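Local coordinates for protein putative acetyl/propionyl-CoA carboxylase, alpha subunit (Methylibium petroleiphilum, PDB 2O1Q) that is a zinc-bound cupin of uncertain function, probably an oxidoreductase and tentatively identified as an acetylacetone dioxygenase, at residues 17-22 against 46-51; 31-36 against 137-142. All coordinates share one frame; numbering follows the deposited sequence.

Contact 1 (17-22 against 46-51); sequences VDWKPF and TAIFDC
Trp19 lays the six-membered part of its indole against Asp50, whose CB sits 3.6 Å from the centroid of that ring and 11° off the ring normal, a CH-pi contact over the face. The nearest ring atoms are CZ3 and CH2, so the methylene lies toward the rim. Asp50 OD2 is engaged in a salt bridge with Arg32. At the indole edge, CZ3 comes to 3.7 Å from Ile48 O, near the ring plane, and CH2 meets Ile48 CG2 at 4.1 Å. Replacing Trp19 with an alanine would probably leave Asp50 CB and Ile48 CG2 without their aromatic cover and deprive Lys34 of its cation-pi partner.

The residues on either side of the short strand 20-21 thus reach over 32-39 to strand 44-51: in the antiparallel sheet of the cupin fold, 32-39 runs between these two strands, which are not neighbours. Consistent with this, the nearest CA atoms, those of Trp19 and Asp50, are 8.1 Å apart, and no hydrogen bond joins the two segments. The gap is bridged by the side chains of Trp19 and Phe22, the first of which also reaches the backbone of 48-50.

Phe22, farther along, turns CG anti to its backbone N (chi1 -168°), and its ring receives the edge of Phe49 in an offset edge-to-face pair. The ring centroids are 5.7 Å apart and the planes meet at 68°; the closest atoms are Phe22 CE1 and Phe49 CE2, at 3.8 Å. Phe57 and Trp33 add further edge-to-face contacts to Phe22, and Phe113 stacks on Phe49.

Contact 2 (31-36 against 137-142); sequences IRWKLL and EDAQGA
Trp33 and Leu35 both direct their side chains at the helix and converge on one backbone carbonyl, that of Ala139. Trp33 CH2 approaches Ala139 O to 3.5 Å, at the indole edge and near its plane, and Leu35 CD2 reaches the same oxygen at 3.6 Å. Leu35 holds CG anti to its backbone N (chi1 -176°), which carries the branch point out toward the helix. The Ala139 methyl group lies in the plane of the indole, with CB 4.0 Å from Trp33 CH2, and it also meets Leu35 CD1. Leu35 CD2 packs in addition against the backbone of the next residue, 3.6 Å from Gln140 CA. Ala142 CB closes the contact obliquely at Trp33 CZ2, 4.2 Å away.

No direct hydrogen bond crosses the interface, but a water does: it accepts from Trp33 NE1 at 2.9 Å, lying at the edge of the indole in its plane, and donates to Ala142 O at 3.1 Å. This bridge gives the buried indole N-H a partner and should help fix the ring's rotation.

In the next shell, Trp143 makes an edge-to-face contact with Trp33 and also touches Leu35. Backbone hydrogen bonding between Trp33 and Lys20 holds the strand in its sheet. The axes of strand 32-36 and helix 137-142 approach to 9.2 Å with N-to-C directions 115° apart, so the C-terminal helix packs across a strand of the cupin beta-sheet through the Ala139 and Ala142 methyls and the backbone of Ala139 and Gln140.

Overall arrangement
Contacts 1 and 2 have centres 7 Å apart and share one sheet, in which strand 32-39 of contact 2 lies between the two strands of contact 1. Backbone hydrogen bonds probably join them on both flanks: Phe22 N to Ile31 O at 2.9 Å and Leu36 N to Thr46 O at 2.8 Å. The segments alternate along the chain, and Trp33 packs on Ala47 and Phe49, linking the aromatic cluster to the helix. His60, His62 and His102 form a zinc site in this chain. The side chain of Phe49 is about 9 Å from a bound zinc ion. Acetate, probably from the crystallisation liquor, is found about 4 Å from the side chain of Phe22 and also about 4 Å from that of Ala142.

Contact 1 (17-22 against 46-51)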
loop_
_atom_site.group_PDB
_atom_site.type_symbol
_atom_site.label_atom_id
_atom_site.label_comp_id
_atom_site.label_asym_id
_atom_site.label_seq_id
_atom_site.Cartn_x
_atom_site.Cartn_y
_atom_site.Cartn_z
ATOM N N VAL A 17 -1.782 27.747 6.576
ATOM C CA VAL A 17 -3.023 26.999 6.573
ATOM C C VAL A 17 -3.524 27.154 7.997
ATOM O O VAL A 17 -2.777 26.928 8.913
ATOM C CB VAL A 17 -2.768 25.520 6.205
ATOM C CG1 VAL A 17 -4.008 24.636 6.499
ATOM C CG2 VAL A 17 -2.287 25.384 4.706
ATOM N N ASP A 18 -4.774 27.595 8.175
ATOM C CA ASP A 18 -5.371 27.744 9.498
ATOM C C ASP A 18 -5.761 26.398 10.094
ATOM O O ASP A 18 -6.287 25.523 9.381
ATOM C CB ASP A 18 -6.630 28.605 9.441
ATOM C CG ASP A 18 -6.323 30.077 9.375
ATOM O OD1 ASP A 18 -5.351 30.503 10.030
ATOM O OD2 ASP A 18 -7.044 30.793 8.667
ATOM N N TRP A 19 -5.564 26.263 11.399
ATOM C CA TRP A 19 -6.145 25.165 12.148
ATOM C C TRP A 19 -7.658 25.236 12.040
ATOM O O TRP A 19 -8.251 26.322 11.981
ATOM C CB TRP A 19 -5.758 25.247 13.630
ATOM C CG TRP A 19 -4.288 25.068 13.972
ATOM C CD1 TRP A 19 -3.375 26.064 14.266
ATOM C CD2 TRP A 19 -3.563 23.856 13.982
ATOM N NE1 TRP A 19 -2.143 25.523 14.502
ATOM C CE2 TRP A 19 -2.224 24.169 14.345
ATOM C CE3 TRP A 19 -3.913 22.522 13.764
ATOM C CZ2 TRP A 19 -1.248 23.206 14.438
ATOM C CZ3 TRP A 19 -2.976 21.601 13.908
ATOM C CH2 TRP A 19 -1.655 21.928 14.196
ATOM N N LYS A 20 -8.298 24.087 12.012
ATOM C CA LYS A 20 -9.751 23.939 12.068
ATOM C C LYS A 20 -10.111 23.084 13.284
ATOM O O LYS A 20 -9.386 22.209 13.672
ATOM C CB LYS A 20 -10.341 23.296 10.773
ATOM C CG LYS A 20 -10.297 24.143 9.505
ATOM C CD LYS A 20 -11.240 23.598 8.434
ATOM C CE LYS A 20 -11.276 24.482 7.208
ATOM N NZ LYS A 20 -10.056 24.272 6.396
ATOM N N PRO A 21 -11.262 23.338 13.898
ATOM C CA PRO A 21 -11.669 22.434 14.972
ATOM C C PRO A 21 -11.893 21.001 14.440
ATOM O O PRO A 21 -12.451 20.797 13.346
ATOM C CB PRO A 21 -12.955 23.065 15.517
ATOM C CG PRO A 21 -13.045 24.430 14.883
ATOM C CD PRO A 21 -12.227 24.415 13.652
ATOM N N PHE A 22 -11.384 20.002 15.170
ATOM C CA PHE A 22 -11.604 18.635 14.830
ATOM C C PHE A 22 -13.030 18.287 15.297
ATOM O O PHE A 22 -13.477 18.762 16.357
ATOM C CB PHE A 22 -10.547 17.727 15.501
ATOM C CG PHE A 22 -10.550 16.357 14.975
ATOM C CD1 PHE A 22 -10.057 16.102 13.718
ATOM C CD2 PHE A 22 -11.183 15.329 15.670
ATOM C CE1 PHE A 22 -10.126 14.849 13.174
ATOM C CE2 PHE A 22 -11.263 14.084 15.129
ATOM C CZ PHE A 22 -10.742 13.838 13.885
ATOM N N THR A 46 -3.100 12.114 5.581
ATOM C CA THR A 46 -2.077 12.602 6.470
ATOM C C THR A 46 -2.543 13.950 6.983
ATOM O O THR A 46 -3.120 14.773 6.212
ATOM C CB THR A 46 -0.790 12.789 5.681
ATOM O OG1 THR A 46 -0.397 11.565 5.062
ATOM C CG2 THR A 46 0.295 13.347 6.515
ATOM N N ALA A 47 -2.360 14.143 8.277
ATOM C CA ALA A 47 -2.863 15.306 8.974
ATOM C C ALA A 47 -1.968 15.611 10.129
ATOM O O ALA A 47 -1.164 14.723 10.583
ATOM C CB ALA A 47 -4.335 15.049 9.432
ATOM N N ILE A 48 -2.069 16.858 10.631
ATOM C CA ILE A 48 -1.393 17.258 11.882
ATOM C C ILE A 48 -2.447 17.788 12.830
ATOM O O ILE A 48 -3.510 18.259 12.390
ATOM C CB ILE A 48 -0.234 18.263 11.635
ATOM C CG1 ILE A 48 0.573 18.485 12.883
ATOM C CG2 ILE A 48 -0.800 19.504 10.957
ATOM C CD1 ILE A 48 1.975 19.130 12.613
ATOM N N PHE A 49 -2.238 17.507 14.105
ATOM C CA PHE A 49 -3.175 17.800 15.178
ATOM C C PHE A 49 -2.534 18.606 16.284
ATOM O O PHE A 49 -1.382 18.363 16.652
ATOM C CB PHE A 49 -3.700 16.501 15.775
ATOM C CG PHE A 49 -4.374 15.583 14.757
ATOM C CD1 PHE A 49 -3.627 14.754 13.962
ATOM C CD2 PHE A 49 -5.754 15.606 14.566
ATOM C CE1 PHE A 49 -4.217 13.932 13.053
ATOM C CE2 PHE A 49 -6.333 14.776 13.654
ATOM C CZ PHE A 49 -5.580 13.969 12.883
ATOM N N ASP A 50 -3.347 19.494 16.818
ATOM C CA ASP A 50 -2.996 20.389 17.926
ATOM C C ASP A 50 -3.976 20.033 19.026
ATOM O O ASP A 50 -5.172 20.254 18.889
ATOM C CB ASP A 50 -3.162 21.841 17.503
ATOM C CG ASP A 50 -2.796 22.800 18.600
ATOM O OD1 ASP A 50 -1.731 22.603 19.206
ATOM O OD2 ASP A 50 -3.562 23.725 18.851
ATOM N N CYS A 51 -3.471 19.507 20.131
ATOM C CA CYS A 51 -4.306 18.865 21.103
ATOM C C CYS A 51 -4.066 19.452 22.459
ATOM O O CYS A 51 -3.001 19.265 23.030
ATOM C CB CYS A 51 -3.993 17.391 21.147
ATOM S SG CYS A 51 -4.048 16.462 19.617
#

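Contact 2 (31-36 against 137-142)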
loop_
_atom_site.group_PDB
_atom_site.type_symbol
_atom_site.label_atom_id
_atom_site.label_comp_id
_atom_site.label_asym_id
_atom_site.label_seq_id
_atom_site.Cartn_x
_atom_site.Cartn_y
_atom_site.Cartn_z
ATOM N N ILE A 31 -9.498 19.702 20.328
ATOM C CA ILE A 31 -8.515 19.305 19.349
ATOM C C ILE A 31 -8.786 20.073 18.035
ATOM O O ILE A 31 -9.957 20.252 17.631
ATOM C CB ILE A 31 -8.563 17.769 19.107
ATOM C CG1 ILE A 31 -8.189 16.987 20.406
ATOM C CG2 ILE A 31 -7.696 17.389 17.897
ATOM C CD1 ILE A 31 -8.026 15.444 20.285
ATOM N N ARG A 32 -7.701 20.501 17.399
ATOM C CA ARG A 32 -7.713 21.175 16.101
ATOM C C ARG A 32 -6.805 20.388 15.184
ATOM O O ARG A 32 -5.957 19.570 15.627
ATOM C CB ARG A 32 -7.270 22.629 16.206
ATOM C CG ARG A 32 -8.269 23.471 16.980
ATOM C CD ARG A 32 -7.855 24.923 17.048
ATOM N NE ARG A 32 -6.462 25.096 17.474
ATOM C CZ ARG A 32 -5.731 26.195 17.289
ATOM N NH1 ARG A 32 -6.193 27.239 16.661
ATOM N NH2 ARG A 32 -4.475 26.221 17.659
ATOM N N TRP A 33 -6.967 20.617 13.887
ATOM C CA TRP A 33 -6.251 19.824 12.888
ATOM C C TRP A 33 -5.989 20.640 11.631
ATOM O O TRP A 33 -6.675 21.633 11.414
ATOM C CB TRP A 33 -6.980 18.516 12.607
ATOM C CG TRP A 33 -8.174 18.559 11.739
ATOM C CD1 TRP A 33 -9.188 19.430 11.790
ATOM C CD2 TRP A 33 -8.490 17.637 10.691
ATOM N NE1 TRP A 33 -10.147 19.104 10.884
ATOM C CE2 TRP A 33 -9.713 18.032 10.150
ATOM C CE3 TRP A 33 -7.840 16.533 10.148
ATOM C CZ2 TRP A 33 -10.322 17.344 9.100
ATOM C CZ3 TRP A 33 -8.441 15.856 9.112
ATOM C CH2 TRP A 33 -9.654 16.286 8.587
ATOM N N LYS A 34 -5.077 20.121 10.786
ATOM C CA LYS A 34 -4.869 20.551 9.377
ATOM C C LYS A 34 -4.759 19.240 8.643
ATOM O O LYS A 34 -3.881 18.431 8.952
ATOM C CB LYS A 34 -3.609 21.367 9.220
ATOM C CG LYS A 34 -3.623 22.622 10.085
ATOM C CD LYS A 34 -2.340 23.424 9.915
ATOM C CE LYS A 34 -2.323 24.589 10.865
ATOM N NZ LYS A 34 -1.165 25.512 10.632
ATOM N N LEU A 35 -5.626 19.042 7.659
ATOM C CA LEU A 35 -5.445 17.991 6.699
ATOM C C LEU A 35 -4.381 18.392 5.700
ATOM O O LEU A 35 -4.425 19.458 5.157
ATOM C CB LEU A 35 -6.743 17.683 5.967
ATOM C CG LEU A 35 -6.735 16.513 4.980
ATOM C CD1 LEU A 35 -6.386 15.251 5.760
ATOM C CD2 LEU A 35 -8.085 16.397 4.291
ATOM N N LEU A 36 -3.412 17.507 5.492
ATOM C CA LEU A 36 -2.252 17.819 4.676
ATOM C C LEU A 36 -2.309 17.135 3.316
ATOM O O LEU A 36 -1.875 17.704 2.289
ATOM C CB LEU A 36 -0.999 17.412 5.404
ATOM C CG LEU A 36 -0.723 18.177 6.708
ATOM C CD1 LEU A 36 0.488 17.525 7.421
ATOM C CD2 LEU A 36 -0.563 19.691 6.473
ATOM N N GLU A 137 -11.809 10.296 2.241
ATOM C CA GLU A 137 -12.887 11.037 1.661
ATOM C C GLU A 137 -13.651 11.840 2.724
ATOM O O GLU A 137 -14.093 12.971 2.474
ATOM C CB GLU A 137 -13.829 10.071 0.896
ATOM C CG GLU A 137 -14.865 10.708 0.001
ATOM C CD GLU A 137 -15.852 9.675 -0.606
ATOM O OE1 GLU A 137 -16.396 8.827 0.156
ATOM O OE2 GLU A 137 -16.112 9.747 -1.833
ATOM N N ASP A 138 -13.886 11.200 3.860
ATOM C CA ASP A 138 -14.497 11.857 4.994
ATOM C C ASP A 138 -13.620 12.986 5.504
ATOM O O ASP A 138 -14.069 14.084 5.777
ATOM C CB ASP A 138 -14.833 10.859 6.092
ATOM C CG ASP A 138 -15.680 9.745 5.576
ATOM O OD1 ASP A 138 -16.857 10.019 5.229
ATOM O OD2 ASP A 138 -15.126 8.643 5.439
ATOM N N ALA A 139 -12.336 12.713 5.610
ATOM C CA ALA A 139 -11.390 13.727 6.017
ATOM C C ALA A 139 -11.366 14.909 5.089
ATOM O O ALA A 139 -11.396 16.026 5.550
ATOM C CB ALA A 139 -9.987 13.128 6.173
ATOM N N GLN A 140 -11.337 14.659 3.802
ATOM C CA GLN A 140 -11.260 15.723 2.833
ATOM C C GLN A 140 -12.510 16.553 2.914
ATOM O O GLN A 140 -12.452 17.751 2.797
ATOM C CB GLN A 140 -10.988 15.191 1.432
ATOM C CG GLN A 140 -10.716 16.261 0.396
ATOM C CD GLN A 140 -10.625 15.695 -1.012
ATOM O OE1 GLN A 140 -11.551 15.011 -1.489
ATOM N NE2 GLN A 140 -9.589 16.056 -1.700
ATOM N N GLY A 141 -13.663 15.924 3.081
ATOM C CA GLY A 141 -14.914 16.664 3.117
ATOM C C GLY A 141 -15.003 17.501 4.390
ATOM O O GLY A 141 -15.467 18.624 4.357
ATOM N N ALA A 142 -14.618 16.931 5.526
ATOM C CA ALA A 142 -14.650 17.685 6.789
ATOM C C ALA A 142 -13.678 18.867 6.747
ATOM O O ALA A 142 -13.965 19.919 7.319
ATOM C CB ALA A 142 -14.328 16.799 7.939
HETATM O O HOH W 1 -12.802 20.070 10.215
#